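Local atomic coordinates of beta-lactamase (Burkholderia cenocepacia, PDB entry 5E2G), a protein that probably hydrolyses beta-lactams to substituted beta-amino acids, as a member of the class C beta-lactamase family, and may also act as a D-alanine carboxypeptidase. Residues D85-Y90 with K97-V102; P92-K97 with R131-W136; V102-L107 with G154-L159. One frame throughout, in Å; residues are numbered along the deposited sequence. Where two conformers were deposited one is given.

Interaction 1: residues D85-Y90 with K97-V102; sequences DPAGKY and KPFGVV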
loop_
_atom_site.group_PDB
_atom_site.type_symbol
_atom_site.label_atom_id
_atom_site.label_comp_id
_atom_site.label_asym_id
_atom_site.label_seq_id
_atom_site.Cartn_x
_atom_site.Cartn_y
_atom_site.Cartn_z
ATOM N N ASP A 85 -17.114 0.433 -13.584
ATOM C CA ASP A 85 -17.203 -0.663 -14.536
ATOM C C ASP A 85 -17.311 -1.998 -13.802
ATOM O O ASP A 85 -16.619 -2.211 -12.797
ATOM C CB ASP A 85 -15.982 -0.684 -15.456
ATOM C CG ASP A 85 -15.935 0.505 -16.404
ATOM O OD1 ASP A 85 -16.979 1.170 -16.591
ATOM O OD2 ASP A 85 -14.854 0.762 -16.972
ATOM N N PRO A 86 -18.146 -2.922 -14.279
ATOM C CA PRO A 86 -18.181 -4.262 -13.694
ATOM C C PRO A 86 -17.026 -5.101 -14.203
ATOM O O PRO A 86 -16.543 -4.919 -15.324
ATOM C CB PRO A 86 -19.518 -4.819 -14.188
ATOM C CG PRO A 86 -19.675 -4.179 -15.526
ATOM C CD PRO A 86 -19.086 -2.794 -15.405
ATOM N N ALA A 87 -16.573 -6.025 -13.353
ATOM C CA ALA A 87 -15.507 -6.929 -13.764
ATOM C C ALA A 87 -15.874 -7.648 -15.049
ATOM O O ALA A 87 -15.009 -7.887 -15.898
ATOM C CB ALA A 87 -15.205 -7.934 -12.654
ATOM N N GLY A 88 -17.158 -7.983 -15.218
ATOM C CA GLY A 88 -17.620 -8.671 -16.411
ATOM C C GLY A 88 -17.412 -7.895 -17.694
ATOM O O GLY A 88 -17.445 -8.488 -18.776
ATOM N N LYS A 89 -17.198 -6.579 -17.604
ATOM C CA LYS A 89 -16.866 -5.804 -18.797
ATOM C C LYS A 89 -15.552 -6.267 -19.409
ATOM O O LYS A 89 -15.420 -6.331 -20.635
ATOM C CB LYS A 89 -16.787 -4.318 -18.458
ATOM C CG LYS A 89 -16.368 -3.448 -19.618
ATOM C CD LYS A 89 -16.215 -2.000 -19.198
ATOM C CE LYS A 89 -15.934 -1.112 -20.395
ATOM N NZ LYS A 89 -15.799 0.327 -20.008
ATOM N N TYR A 90 -14.566 -6.588 -18.571
ATOM C CA TYR A 90 -13.239 -6.971 -19.031
ATOM C C TYR A 90 -13.013 -8.479 -19.040
ATOM O O TYR A 90 -12.127 -8.952 -19.760
ATOM C CB TYR A 90 -12.181 -6.269 -18.170
ATOM C CG TYR A 90 -12.382 -4.770 -18.192
ATOM C CD1 TYR A 90 -12.064 -4.036 -19.323
ATOM C CD2 TYR A 90 -12.929 -4.092 -17.101
ATOM C CE1 TYR A 90 -12.261 -2.671 -19.371
ATOM C CE2 TYR A 90 -13.128 -2.724 -17.136
ATOM C CZ TYR A 90 -12.792 -2.019 -18.279
ATOM O OH TYR A 90 -12.975 -0.657 -18.361
ATOM N N LYS A 97 -22.317 -14.146 -13.795
ATOM C CA LYS A 97 -21.797 -14.706 -12.569
ATOM C C LYS A 97 -21.696 -13.632 -11.496
ATOM O O LYS A 97 -21.476 -12.455 -11.809
ATOM C CB LYS A 97 -20.422 -15.327 -12.802
ATOM C CG LYS A 97 -20.457 -16.822 -13.006
ATOM C CD LYS A 97 -21.377 -17.234 -14.135
ATOM C CE LYS A 97 -22.651 -17.898 -13.614
ATOM N NZ LYS A 97 -22.395 -18.877 -12.517
ATOM N N PRO A 98 -21.879 -14.039 -10.230
ATOM C CA PRO A 98 -21.833 -13.066 -9.122
ATOM C C PRO A 98 -20.648 -12.113 -9.163
ATOM O O PRO A 98 -20.793 -10.947 -8.778
ATOM C CB PRO A 98 -21.793 -13.976 -7.888
ATOM C CG PRO A 98 -22.605 -15.162 -8.304
ATOM C CD PRO A 98 -22.327 -15.370 -9.772
ATOM N N PHE A 99 -19.486 -12.568 -9.630
ATOM C CA PHE A 99 -18.324 -11.696 -9.721
ATOM C C PHE A 99 -18.386 -10.759 -10.917
ATOM O O PHE A 99 -17.733 -9.708 -10.896
ATOM C CB PHE A 99 -17.037 -12.527 -9.786
ATOM C CG PHE A 99 -15.795 -11.728 -9.510
ATOM C CD1 PHE A 99 -15.406 -11.462 -8.203
ATOM C CD2 PHE A 99 -15.028 -11.223 -10.553
ATOM C CE1 PHE A 99 -14.267 -10.712 -7.934
ATOM C CE2 PHE A 99 -13.888 -10.467 -10.296
ATOM C CZ PHE A 99 -13.506 -10.215 -8.982
ATOM N N GLY A 100 -19.151 -11.107 -11.955
ATOM C CA GLY A 100 -19.233 -10.262 -13.134
ATOM C C GLY A 100 -19.806 -8.884 -12.872
ATOM O O GLY A 100 -19.596 -7.971 -13.678
ATOM N N VAL A 101 -20.531 -8.713 -11.763
ATOM C CA VAL A 101 -21.131 -7.428 -11.418
ATOM C C VAL A 101 -20.310 -6.632 -10.411
ATOM O O VAL A 101 -20.606 -5.445 -10.204
ATOM C CB VAL A 101 -22.562 -7.598 -10.864
ATOM C CG1 VAL A 101 -23.421 -8.398 -11.833
ATOM C CG2 VAL A 101 -22.520 -8.244 -9.496
ATOM N N VAL A 102 -19.314 -7.245 -9.761
ATOM C CA VAL A 102 -18.441 -6.489 -8.865
ATOM C C VAL A 102 -17.746 -5.399 -9.666
ATOM O O VAL A 102 -17.206 -5.658 -10.748
ATOM C CB VAL A 102 -17.418 -7.412 -8.183
ATOM C CG1 VAL A 102 -16.481 -6.597 -7.315
ATOM C CG2 VAL A 102 -18.107 -8.445 -7.342
#

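Interaction 2: residues P92-K97 with R131-W136; sequences PELQGK and RYLDAW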
loop_
_atom_site.group_PDB
_atom_site.type_symbol
_atom_site.label_atom_id
_atom_site.label_comp_id
_atom_site.label_asym_id
_atom_site.label_seq_id
_atom_site.Cartn_x
_atom_site.Cartn_y
_atom_site.Cartn_z
ATOM N N PRO A 92 -15.405 -11.213 -20.104
ATOM C CA PRO A 92 -16.766 -11.442 -20.607
ATOM C C PRO A 92 -17.390 -12.749 -20.150
ATOM O O PRO A 92 -18.620 -12.840 -20.082
ATOM C CB PRO A 92 -16.575 -11.420 -22.128
ATOM C CG PRO A 92 -15.324 -10.653 -22.344
ATOM C CD PRO A 92 -14.442 -10.981 -21.188
ATOM N N GLU A 93 -16.580 -13.768 -19.853
ATOM C CA GLU A 93 -17.129 -15.046 -19.407
ATOM C C GLU A 93 -17.935 -14.889 -18.124
ATOM O O GLU A 93 -18.972 -15.542 -17.949
ATOM C CB GLU A 93 -16.001 -16.058 -19.197
ATOM C CG GLU A 93 -15.124 -16.313 -20.412
ATOM C CD GLU A 93 -14.577 -17.734 -20.434
ATOM O OE1 GLU A 93 -15.325 -18.656 -20.041
ATOM O OE2 GLU A 93 -13.406 -17.931 -20.832
ATOM N N LEU A 94 -17.470 -14.028 -17.213
ATOM C CA LEU A 94 -18.095 -13.841 -15.910
ATOM C C LEU A 94 -19.428 -13.126 -15.986
ATOM O O LEU A 94 -20.105 -13.019 -14.958
ATOM C CB LEU A 94 -17.166 -13.061 -14.987
ATOM C CG LEU A 94 -15.794 -13.679 -14.750
ATOM C CD1 LEU A 94 -15.001 -12.865 -13.724
ATOM C CD2 LEU A 94 -15.949 -15.126 -14.312
ATOM N N GLN A 95 -19.812 -12.616 -17.150
ATOM C CA GLN A 95 -21.137 -12.036 -17.293
ATOM C C GLN A 95 -22.183 -13.092 -16.977
ATOM O O GLN A 95 -22.179 -14.181 -17.560
ATOM C CB GLN A 95 -21.329 -11.493 -18.705
ATOM C CG GLN A 95 -20.335 -10.414 -19.076
ATOM C CD GLN A 95 -20.386 -10.061 -20.543
ATOM O OE1 GLN A 95 -21.233 -10.560 -21.281
ATOM N NE2 GLN A 95 -19.475 -9.198 -20.976
ATOM N N GLY A 96 -23.067 -12.774 -16.033
ATOM C CA GLY A 96 -23.993 -13.733 -15.472
ATOM C C GLY A 96 -23.533 -14.359 -14.174
ATOM O O GLY A 96 -24.326 -15.048 -13.518
ATOM N N LYS A 97 -22.317 -14.146 -13.795
ATOM C CA LYS A 97 -21.797 -14.706 -12.569
ATOM C C LYS A 97 -21.696 -13.632 -11.496
ATOM O O LYS A 97 -21.476 -12.455 -11.809
ATOM C CB LYS A 97 -20.422 -15.327 -12.802
ATOM C CG LYS A 97 -20.457 -16.822 -13.006
ATOM C CD LYS A 97 -21.377 -17.234 -14.135
ATOM C CE LYS A 97 -22.651 -17.898 -13.614
ATOM N NZ LYS A 97 -22.395 -18.877 -12.517
ATOM N N ARG A 131 -11.914 -19.879 -13.822
ATOM C CA ARG A 131 -12.680 -20.941 -13.181
ATOM C C ARG A 131 -13.014 -20.578 -11.742
ATOM O O ARG A 131 -14.145 -20.795 -11.288
ATOM C CB ARG A 131 -11.918 -22.264 -13.235
ATOM C CG ARG A 131 -11.943 -22.940 -14.599
ATOM C CD ARG A 131 -11.492 -24.408 -14.526
ATOM N NE ARG A 131 -10.250 -24.665 -15.263
ATOM C CZ ARG A 131 -9.064 -24.852 -14.690
ATOM N NH1 ARG A 131 -8.951 -24.819 -13.366
ATOM N NH2 ARG A 131 -7.993 -25.078 -15.440
ATOM N N TYR A 132 -12.050 -20.012 -11.010
ATOM C CA TYR A 132 -12.317 -19.661 -9.620
ATOM C C TYR A 132 -13.336 -18.533 -9.517
ATOM O O TYR A 132 -14.252 -18.591 -8.687
ATOM C CB TYR A 132 -11.036 -19.270 -8.894
ATOM C CG TYR A 132 -11.363 -18.600 -7.586
ATOM C CD1 TYR A 132 -12.087 -19.275 -6.600
ATOM C CD2 TYR A 132 -10.987 -17.285 -7.343
ATOM C CE1 TYR A 132 -12.415 -18.661 -5.403
ATOM C CE2 TYR A 132 -11.307 -16.658 -6.145
ATOM C CZ TYR A 132 -12.021 -17.349 -5.179
ATOM O OH TYR A 132 -12.337 -16.723 -3.989
ATOM N N LEU A 133 -13.188 -17.492 -10.333
ATOM C CA LEU A 133 -14.123 -16.376 -10.259
ATOM C C LEU A 133 -15.536 -16.798 -10.643
ATOM O O LEU A 133 -16.513 -16.265 -10.100
ATOM C CB LEU A 133 -13.646 -15.236 -11.155
ATOM C CG LEU A 133 -12.304 -14.633 -10.758
ATOM C CD1 LEU A 133 -11.787 -13.706 -11.840
ATOM C CD2 LEU A 133 -12.445 -13.895 -9.446
ATOM N N ASP A 134 -15.665 -17.757 -11.561
ATOM C CA ASP A 134 -16.987 -18.205 -11.982
ATOM C C ASP A 134 -17.756 -18.858 -10.838
ATOM O O ASP A 134 -18.950 -18.596 -10.655
ATOM C CB ASP A 134 -16.856 -19.170 -13.152
ATOM C CG ASP A 134 -17.362 -18.575 -14.449
ATOM O OD1 ASP A 134 -18.597 -18.607 -14.690
ATOM O OD2 ASP A 134 -16.518 -18.077 -15.228
ATOM N N ALA A 135 -17.102 -19.721 -10.068
ATOM C CA ALA A 135 -17.768 -20.419 -8.976
ATOM C C ALA A 135 -17.885 -19.578 -7.713
ATOM O O ALA A 135 -18.524 -20.018 -6.752
ATOM C CB ALA A 135 -17.028 -21.712 -8.658
ATOM N N TRP A 136 -17.287 -18.391 -7.697
ATOM C CA TRP A 136 -17.276 -17.563 -6.504
ATOM C C TRP A 136 -18.679 -17.097 -6.149
ATOM O O TRP A 136 -19.379 -16.510 -6.979
ATOM C CB TRP A 136 -16.372 -16.363 -6.726
ATOM C CG TRP A 136 -16.417 -15.372 -5.621
ATOM C CD1 TRP A 136 -15.748 -15.439 -4.438
ATOM C CD2 TRP A 136 -17.161 -14.150 -5.594
ATOM N NE1 TRP A 136 -16.028 -14.334 -3.673
ATOM C CE2 TRP A 136 -16.889 -13.524 -4.365
ATOM C CE3 TRP A 136 -18.028 -13.525 -6.491
ATOM C CZ2 TRP A 136 -17.452 -12.301 -4.012
ATOM C CZ3 TRP A 136 -18.585 -12.312 -6.137
ATOM C CH2 TRP A 136 -18.293 -11.712 -4.911
HETATM O O HOH W 1 -20.594 -21.184 -11.448
#

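Interaction 3: residues V102-L107 with G154-L159; sequences VTLLQL and GMLGWL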
loop_
_atom_site.group_PDB
_atom_site.type_symbol
_atom_site.label_atom_id
_atom_site.label_comp_id
_atom_site.label_asym_id
_atom_site.label_seq_id
_atom_site.Cartn_x
_atom_site.Cartn_y
_atom_site.Cartn_z
ATOM N N VAL A 102 -19.314 -7.245 -9.761
ATOM C CA VAL A 102 -18.441 -6.489 -8.865
ATOM C C VAL A 102 -17.746 -5.399 -9.666
ATOM O O VAL A 102 -17.206 -5.658 -10.748
ATOM C CB VAL A 102 -17.418 -7.412 -8.183
ATOM C CG1 VAL A 102 -16.481 -6.597 -7.315
ATOM C CG2 VAL A 102 -18.107 -8.445 -7.342
ATOM N N THR A 103 -17.772 -4.171 -9.154
ATOM C CA THR A 103 -17.149 -3.063 -9.865
ATOM C C THR A 103 -15.683 -2.942 -9.487
ATOM O O THR A 103 -15.216 -3.521 -8.503
ATOM C CB THR A 103 -17.855 -1.739 -9.580
ATOM O OG1 THR A 103 -17.798 -1.441 -8.173
ATOM C CG2 THR A 103 -19.301 -1.803 -10.042
ATOM N N LEU A 104 -14.948 -2.176 -10.293
ATOM C CA LEU A 104 -13.562 -1.886 -9.951
ATOM C C LEU A 104 -13.474 -1.152 -8.616
ATOM O O LEU A 104 -12.566 -1.403 -7.822
ATOM C CB LEU A 104 -12.905 -1.079 -11.077
ATOM C CG LEU A 104 -12.403 -1.793 -12.345
ATOM C CD1 LEU A 104 -13.434 -2.659 -13.012
ATOM C CD2 LEU A 104 -11.932 -0.770 -13.322
ATOM N N LEU A 105 -14.444 -0.281 -8.330
ATOM C CA LEU A 105 -14.460 0.432 -7.054
ATOM C C LEU A 105 -14.588 -0.526 -5.873
ATOM O O LEU A 105 -13.886 -0.378 -4.867
ATOM C CB LEU A 105 -15.600 1.449 -7.043
ATOM C CG LEU A 105 -15.591 2.401 -5.847
ATOM C CD1 LEU A 105 -14.285 3.195 -5.812
ATOM C CD2 LEU A 105 -16.798 3.322 -5.894
ATOM N N GLN A 106 -15.475 -1.518 -5.977
ATOM C CA GLN A 106 -15.624 -2.501 -4.907
ATOM C C GLN A 106 -14.348 -3.307 -4.686
ATOM O O GLN A 106 -14.053 -3.706 -3.554
ATOM C CB GLN A 106 -16.816 -3.409 -5.215
ATOM C CG GLN A 106 -18.133 -2.658 -5.051
ATOM C CD GLN A 106 -19.264 -3.164 -5.941
ATOM O OE1 GLN A 106 -19.141 -4.178 -6.618
ATOM N NE2 GLN A 106 -20.378 -2.442 -5.935
ATOM N N LEU A 107 -13.563 -3.542 -5.738
ATOM C CA LEU A 107 -12.291 -4.228 -5.549
ATOM C C LEU A 107 -11.259 -3.333 -4.864
ATOM O O LEU A 107 -10.419 -3.827 -4.105
ATOM C CB LEU A 107 -11.770 -4.724 -6.896
ATOM C CG LEU A 107 -12.719 -5.715 -7.571
ATOM C CD1 LEU A 107 -12.253 -6.041 -8.977
ATOM C CD2 LEU A 107 -12.842 -6.978 -6.728
ATOM N N GLY A 154 -6.007 -7.789 -5.939
ATOM C CA GLY A 154 -5.409 -8.614 -6.974
ATOM C C GLY A 154 -6.123 -8.421 -8.291
ATOM O O GLY A 154 -5.501 -8.146 -9.318
HETATM N N MSE A 155 -7.449 -8.477 -8.260
HETATM C CA MSE A 155 -8.257 -8.292 -9.450
HETATM C C MSE A 155 -8.366 -6.836 -9.903
HETATM O O MSE A 155 -8.648 -6.580 -11.057
HETATM C CB MSE A 155 -9.655 -8.866 -9.225
HETATM C CG MSE A 155 -9.714 -10.374 -9.332
HETATM SE SE MSE A 155 -8.942 -11.044 -11.004
HETATM C CE MSE A 155 -10.090 -10.145 -12.287
ATOM N N LEU A 156 -8.155 -5.870 -9.016
ATOM C CA LEU A 156 -8.167 -4.484 -9.472
ATOM C C LEU A 156 -7.022 -4.237 -10.443
ATOM O O LEU A 156 -7.212 -3.625 -11.500
ATOM C CB LEU A 156 -8.086 -3.515 -8.287
ATOM C CG LEU A 156 -8.127 -2.014 -8.618
ATOM C CD1 LEU A 156 -9.460 -1.615 -9.248
ATOM C CD2 LEU A 156 -7.842 -1.166 -7.384
ATOM N N GLY A 157 -5.825 -4.721 -10.105
ATOM C CA GLY A 157 -4.686 -4.526 -10.985
ATOM C C GLY A 157 -4.816 -5.300 -12.280
ATOM O O GLY A 157 -4.462 -4.795 -13.350
ATOM N N TRP A 158 -5.301 -6.543 -12.198
ATOM C CA TRP A 158 -5.523 -7.346 -13.395
ATOM C C TRP A 158 -6.428 -6.618 -14.374
ATOM O O TRP A 158 -6.102 -6.479 -15.558
ATOM C CB TRP A 158 -6.139 -8.693 -13.016
ATOM C CG TRP A 158 -5.449 -9.870 -13.630
ATOM C CD1 TRP A 158 -4.153 -10.246 -13.434
ATOM C CD2 TRP A 158 -6.015 -10.838 -14.524
ATOM N NE1 TRP A 158 -3.872 -11.382 -14.156
ATOM C CE2 TRP A 158 -4.999 -11.767 -14.832
ATOM C CE3 TRP A 158 -7.279 -11.009 -15.097
ATOM C CZ2 TRP A 158 -5.203 -12.846 -15.686
ATOM C CZ3 TRP A 158 -7.483 -12.088 -15.942
ATOM C CH2 TRP A 158 -6.450 -12.992 -16.228
ATOM N N LEU A 159 -7.565 -6.126 -13.881
ATOM C CA LEU A 159 -8.572 -5.532 -14.749
ATOM C C LEU A 159 -8.124 -4.189 -15.299
ATOM O O LEU A 159 -8.463 -3.849 -16.436
ATOM C CB LEU A 159 -9.887 -5.389 -13.988
ATOM C CG LEU A 159 -10.494 -6.723 -13.549
ATOM C CD1 LEU A 159 -11.570 -6.517 -12.480
ATOM C CD2 LEU A 159 -11.048 -7.497 -14.742
#

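Interaction 1: residues D85-Y90 with K97-V102
Asp85 OD2 is held by three donors. Tyr90 OH gives it a bond of 2.7 Å, arriving from above the carboxylate plane. Lys89 NZ adds a weak bond of 3.2 Å, part of a salt bridge, and Ser82 N is the third. Both side-chain donors come from the short, weakly bonded helix 87-90, in the helical part of the class C beta-lactamase fold. Lys89 reaches OD2 on a fully extended chain, with its CG over one face of the Tyr90 ring. The segment 97-102 joins this helix through the backbone. Ala87 N donates to Val102 O at 2.7 Å, almost along the C=O axis (167° at the oxygen). Gly88 N donates to Gly100 O at 2.9 Å, this time from above the carbonyl plane. The two glycines have no side chains to part them, and Gly88 CA lies 4.0 Å from Gly100 CA. Pro86 CA makes a further CH...O contact with Val102 O. Phe99 CG is anti to the backbone N (chi1 -164°), which brings the ring beside Ala87. The ring meets Trp136 edge-to-face. Its CE2 atom touches Ala87 CB at 3.7 Å, an oblique approach.

Interaction 2: residues P92-K97 with R131-W136
The apolar part rests on Leu94 and Leu133. Leu94 CD1 lies 3.7 Å from Leu133 CB, and the two side chains cross obliquely. In both, CG is anti to the carbonyl carbon. Phe99 touches both leucines as well. The second kind of contact sets aliphatic carbons against a carboxylate. Leu94 CD2 meets Asp134 OD2 at 3.1 Å. Lys97 CG comes equally near the other oxygen, Asp134 OD1, also at 3.1 Å, with the lysine chain crossing at about a right angle. The packing is tight, and Asp134 holds a chi1 of -110°, off the staggered positions. A type II beta turn from Leu94 to Lys97 brings Leu94 to one carboxylate oxygen and Lys97 to the other, on an aspartate near the end of helix 126-135. Gly96 takes the positive phi (96°) of that turn, and Lys97 N closes it on Leu94 O at 2.7 Å. The charges make up the last group. Lys97 bends at chi2, chi3 and chi4, yet its NZ stays 4.4 Å from Asp134 OD1, beyond a salt bridge. A water links the sides instead: it donates to Asp134 O at 3.2 Å and accepts a weak bond from Lys97 NZ. Arg137 NH1 also donates to Asp134 O.

Interaction 3: residues V102-L107 with G154-L159
A capping box opens helix 104-108, which packs against the longer helix 150-164. Thr103 is the N-cap. Its OG1 accepts from Gln106 N at 3.2 Å, and Gln106 OE1 accepts from Thr103 N at 2.9 Å. The second bond reaches OE1 from above the amide plane, 57° out of it. The box is on the flank turned from helix 150-164, and the contact itself is made by four leucines and Met155. Leu107 is its centre, and its CB points toward the partner helix. Its CD1 atom touches two side chains: Leu159 CD1 at 3.6 Å, in a crossing at about a right angle, and Met155 CB at 3.8 Å. Met155 is a selenomethionine; it lies alongside Leu107, then bends at chi2 and chi3 so that its far end leads away. Leu156 turns its CG anti to the backbone N (chi1 -178°). This carries its CD1 back to the first turn of the short helix, 3.4 Å from Leu104 O. The same methyl group lies 3.9 Å from Leu104 CB. All five touching residues are buried. Leu156 comes close to what is probably the SxxK motif of this family, stopping short of contact with it. A short capped helix laid on a long one, close to such a site, fits the all-helical region of the serine beta-lactamase fold.

How the interactions relate
From the N terminus, interaction 1 comes first: it joins helix 87-90 to the segment 97-102 and closes a short loop. Interaction 2 crosses it. Residues 92-97 start inside that loop, and their partner, 131-136, lies far beyond it on helix 126-135. Lys97 belongs to both contacts, and Gly88 O meets Gln95 NE2 between them. Interaction 3 follows interaction 1 in series, with Val102 shared, and Asp85 O probably bonds to Leu104 N. It spans a longer loop, from helix 104-108 to helix 150-164, and crosses interaction 2. Leu133 and Met155 touch, so helices 126-135 and 150-164 also meet within this helical region.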